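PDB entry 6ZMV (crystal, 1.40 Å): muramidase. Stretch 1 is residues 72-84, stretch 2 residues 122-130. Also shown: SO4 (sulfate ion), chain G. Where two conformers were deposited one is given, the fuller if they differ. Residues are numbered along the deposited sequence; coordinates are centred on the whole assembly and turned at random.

Stretch 1 (72-84) QADFFFKNGGGWS
Stretch 2 122-130: RYKTLSGRY

Helix packing often leaves polar atoms to be satisfied, and this muramidase shows how. Helices 72-78 and 122-127 run in broadly the same direction, crossing at -37° with axes 9.3 Å apart at closest approach. A73 and Y123 are in register, their CA atoms 5.6 Å apart, with A73 CB pointing toward the other helix, 3.7 Å from R122 CB; beyond the first helix, extended W83 (phi/psi -142/137) places its CA 5.6 Å from S127 CA.

D74 (chi1 m) meets R122 (t, p, t) in a salt bridge: NE of R122 donates to OD1 of D74 at 2.7 Å and 166°, while NH2 adds weak bonds of 3.3 Å to both OD1 and OD2. Between the helices, F77 (chi1 t) receives L126 CB over its face, 3.7 Å from the ring centroid, and F76 CE2 touches Y123 CE1 at 3.6 Å.

The Y123 side chain (chi1 t, chi2 86°) carries its hydroxyl to the loop, where OH donates to G81 O at 2.6 Å; a water 3.0 Å from Y123 OH and 2.6 Å from G82 O lies within bonding reach of both. A second water bridges W83 O (2.6 Å) and S127 O (2.7 Å).

S127 OG (chi1 p) donates to Y123 O at 3.0 Å and accepts from R129 N at 3.0 Å, bracing the turn through G128 (phi 98°). R129 CD then covers the W83 six-membered ring, 3.5 Å from its centroid.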

# COMPACT_ATOMS: atom_id res chain seq x y z
N GLN A 72 -2.37 -14.88 -3.09
CA GLN A 72 -2.64 -13.47 -3.41
C GLN A 72 -1.34 -12.68 -3.67
O GLN A 72 -1.36 -11.83 -4.57
CB GLN A 72 -3.52 -12.88 -2.32
CG GLN A 72 -4.96 -13.29 -2.55
CD GLN A 72 -5.96 -12.75 -1.56
OE1 GLN A 72 -6.03 -11.57 -1.24
NE2 GLN A 72 -6.83 -13.64 -1.10
N ALA A 73 -0.26 -13.00 -2.99
CA ALA A 73 1.02 -12.37 -3.32
C ALA A 73 1.46 -12.74 -4.74
O ALA A 73 1.91 -11.85 -5.47
CB ALA A 73 2.10 -12.73 -2.34
N ASP A 74 1.25 -13.98 -5.16
CA ASP A 74 1.65 -14.39 -6.52
C ASP A 74 0.81 -13.58 -7.53
O ASP A 74 1.33 -13.08 -8.54
CB ASP A 74 1.33 -15.87 -6.75
CG ASP A 74 2.33 -16.81 -6.15
OD1 ASP A 74 3.39 -16.37 -5.75
OD2 ASP A 74 2.00 -18.02 -6.09
N PHE A 75 -0.49 -13.49 -7.29
CA PHE A 75 -1.42 -12.81 -8.19
C PHE A 75 -1.07 -11.32 -8.31
O PHE A 75 -0.99 -10.77 -9.40
CB PHE A 75 -2.86 -13.06 -7.72
CG PHE A 75 -3.88 -12.42 -8.59
CD1 PHE A 75 -4.04 -12.81 -9.92
CD2 PHE A 75 -4.79 -11.53 -8.06
CE1 PHE A 75 -5.03 -12.22 -10.68
CE2 PHE A 75 -5.74 -10.90 -8.83
CZ PHE A 75 -5.85 -11.25 -10.14
N PHE A 76 -0.85 -10.68 -7.18
CA PHE A 76 -0.44 -9.26 -7.13
C PHE A 76 0.86 -9.07 -7.93
O PHE A 76 0.97 -8.18 -8.75
CB PHE A 76 -0.28 -8.84 -5.70
CG PHE A 76 0.29 -7.47 -5.48
CD1 PHE A 76 -0.23 -6.36 -6.09
CD2 PHE A 76 1.33 -7.32 -4.60
CE1 PHE A 76 0.28 -5.11 -5.83
CE2 PHE A 76 1.85 -6.05 -4.30
CZ PHE A 76 1.28 -4.94 -4.91
N PHE A 77 1.85 -9.90 -7.62
CA PHE A 77 3.18 -9.73 -8.20
C PHE A 77 3.12 -9.84 -9.72
O PHE A 77 3.84 -9.05 -10.38
CB PHE A 77 4.11 -10.78 -7.59
CG PHE A 77 5.51 -10.70 -8.13
CD1 PHE A 77 6.36 -9.69 -7.70
CD2 PHE A 77 5.94 -11.60 -9.10
CE1 PHE A 77 7.65 -9.61 -8.22
CE2 PHE A 77 7.24 -11.58 -9.57
CZ PHE A 77 8.06 -10.55 -9.15
N LYS A 78 2.30 -10.76 -10.21
CA LYS A 78 2.19 -11.05 -11.66
C LYS A 78 1.42 -9.93 -12.37
O LYS A 78 1.44 -9.87 -13.57
CB LYS A 78 1.57 -12.42 -11.90
CG LYS A 78 2.53 -13.54 -11.53
CD LYS A 78 1.88 -14.92 -11.40
N ASN A 79 0.68 -9.09 -11.64
CA ASN A 79 -0.32 -8.18 -12.25
C ASN A 79 -0.11 -6.73 -11.77
O ASN A 79 -1.09 -6.01 -11.56
CB ASN A 79 -1.75 -8.66 -11.96
CG ASN A 79 -2.02 -9.91 -12.77
OD1 ASN A 79 -2.22 -9.84 -13.99
ND2 ASN A 79 -2.01 -11.04 -12.12
N GLY A 80 1.12 -6.33 -11.52
CA GLY A 80 1.39 -4.92 -11.24
C GLY A 80 2.20 -4.70 -9.97
O GLY A 80 2.63 -3.55 -9.76
N GLY A 81 2.42 -5.73 -9.16
CA GLY A 81 3.18 -5.62 -7.93
C GLY A 81 4.67 -5.84 -8.07
O GLY A 81 5.36 -5.95 -7.05
N GLY A 82 5.19 -5.89 -9.26
CA GLY A 82 6.61 -6.12 -9.47
C GLY A 82 7.41 -4.95 -8.88
O GLY A 82 6.95 -3.79 -8.80
N TRP A 83 8.65 -5.20 -8.54
CA TRP A 83 9.56 -4.18 -8.02
C TRP A 83 10.93 -4.42 -8.58
O TRP A 83 11.42 -5.52 -8.58
CB TRP A 83 9.58 -4.12 -6.50
CG TRP A 83 10.53 -3.10 -5.96
CD1 TRP A 83 10.30 -1.75 -5.80
CD2 TRP A 83 11.92 -3.31 -5.66
NE1 TRP A 83 11.46 -1.11 -5.47
CE2 TRP A 83 12.47 -2.04 -5.39
CE3 TRP A 83 12.78 -4.42 -5.69
CZ2 TRP A 83 13.81 -1.88 -5.05
CZ3 TRP A 83 14.09 -4.25 -5.33
CH2 TRP A 83 14.60 -3.00 -5.01
N SER A 84 11.56 -3.32 -8.98
CA SER A 84 12.99 -3.27 -9.32
C SER A 84 13.60 -2.03 -8.71
O SER A 84 12.86 -1.08 -8.50
CB SER A 84 13.26 -3.29 -10.83
OG SER A 84 12.84 -2.07 -11.42
N ARG A 122 6.03 -14.38 0.81
CA ARG A 122 5.96 -14.70 -0.63
C ARG A 122 6.37 -13.49 -1.47
O ARG A 122 7.17 -13.64 -2.42
CB ARG A 122 4.56 -15.15 -1.00
CG ARG A 122 4.45 -15.74 -2.38
CD ARG A 122 5.37 -16.90 -2.63
NE ARG A 122 5.04 -17.51 -3.89
CZ ARG A 122 5.37 -18.73 -4.22
NH1 ARG A 122 6.08 -19.50 -3.43
NH2 ARG A 122 5.00 -19.18 -5.40
N TYR A 123 5.88 -12.31 -1.13
CA TYR A 123 6.25 -11.09 -1.87
C TYR A 123 7.75 -10.83 -1.78
O TYR A 123 8.36 -10.45 -2.82
CB TYR A 123 5.41 -9.90 -1.39
CG TYR A 123 5.64 -8.68 -2.23
CD1 TYR A 123 4.92 -8.51 -3.39
CD2 TYR A 123 6.64 -7.75 -1.89
CE1 TYR A 123 5.19 -7.44 -4.22
CE2 TYR A 123 6.89 -6.67 -2.71
CZ TYR A 123 6.19 -6.53 -3.91
OH TYR A 123 6.41 -5.39 -4.71
N LYS A 124 8.35 -11.04 -0.62
CA LYS A 124 9.78 -10.88 -0.44
C LYS A 124 10.57 -11.80 -1.36
O LYS A 124 11.53 -11.32 -1.99
CB LYS A 124 10.12 -11.14 1.03
CG LYS A 124 11.58 -11.25 1.44
CD LYS A 124 12.31 -10.00 1.41
CE LYS A 124 13.69 -10.19 1.98
NZ LYS A 124 14.53 -9.00 1.70
N THR A 125 10.22 -13.08 -1.44
CA THR A 125 11.02 -13.96 -2.32
C THR A 125 10.80 -13.59 -3.77
O THR A 125 11.75 -13.71 -4.56
CB THR A 125 10.78 -15.44 -2.05
OG1 THR A 125 11.87 -16.14 -2.64
CG2 THR A 125 9.44 -15.94 -2.52
N LEU A 126 9.59 -13.16 -4.16
CA LEU A 126 9.33 -12.87 -5.59
C LEU A 126 10.03 -11.57 -6.01
O LEU A 126 10.61 -11.52 -7.13
CB LEU A 126 7.83 -12.71 -5.78
CG LEU A 126 7.03 -13.99 -5.67
CD1 LEU A 126 5.54 -13.68 -5.72
CD2 LEU A 126 7.43 -15.01 -6.74
N SER A 127 9.96 -10.53 -5.17
CA SER A 127 10.42 -9.17 -5.54
C SER A 127 11.85 -8.87 -5.07
O SER A 127 12.45 -7.94 -5.64
CB SER A 127 9.50 -8.12 -4.98
OG SER A 127 9.74 -7.94 -3.59
N GLY A 128 12.30 -9.54 -4.01
CA GLY A 128 13.53 -9.17 -3.32
C GLY A 128 13.37 -8.35 -2.09
O GLY A 128 14.33 -8.27 -1.31
N ARG A 129 12.19 -7.81 -1.83
CA ARG A 129 11.99 -6.95 -0.68
C ARG A 129 10.62 -7.13 -0.09
O ARG A 129 9.70 -7.66 -0.71
CB ARG A 129 12.32 -5.51 -0.97
CG ARG A 129 11.31 -4.87 -1.88
CD ARG A 129 11.75 -3.45 -2.24
NE ARG A 129 11.85 -2.55 -1.09
CZ ARG A 129 12.14 -1.28 -1.16
NH1 ARG A 129 12.12 -0.53 -0.07
NH2 ARG A 129 12.40 -0.74 -2.33
N TYR A 130 10.52 -6.75 1.15
CA TYR A 130 9.24 -6.78 1.86
C TYR A 130 8.27 -5.75 1.29
O TYR A 130 8.68 -4.64 0.92
CB TYR A 130 9.46 -6.57 3.35
CG TYR A 130 10.09 -7.78 4.02
CD1 TYR A 130 9.33 -8.93 4.21
CD2 TYR A 130 11.37 -7.75 4.51
CE1 TYR A 130 9.85 -10.04 4.82
CE2 TYR A 130 11.90 -8.86 5.15
CZ TYR A 130 11.14 -10.02 5.30
OH TYR A 130 11.59 -11.16 5.95
S SO4 G . 13.96 -5.08 2.32
O1 SO4 G . 13.31 -6.37 2.31
O2 SO4 G . 12.91 -4.15 2.06
O3 SO4 G . 14.50 -4.87 3.65
O4 SO4 G . 14.98 -4.96 1.30
O HOH W 1 6.45 -2.87 -6.41
O HOH W 2 13.26 -7.36 -8.19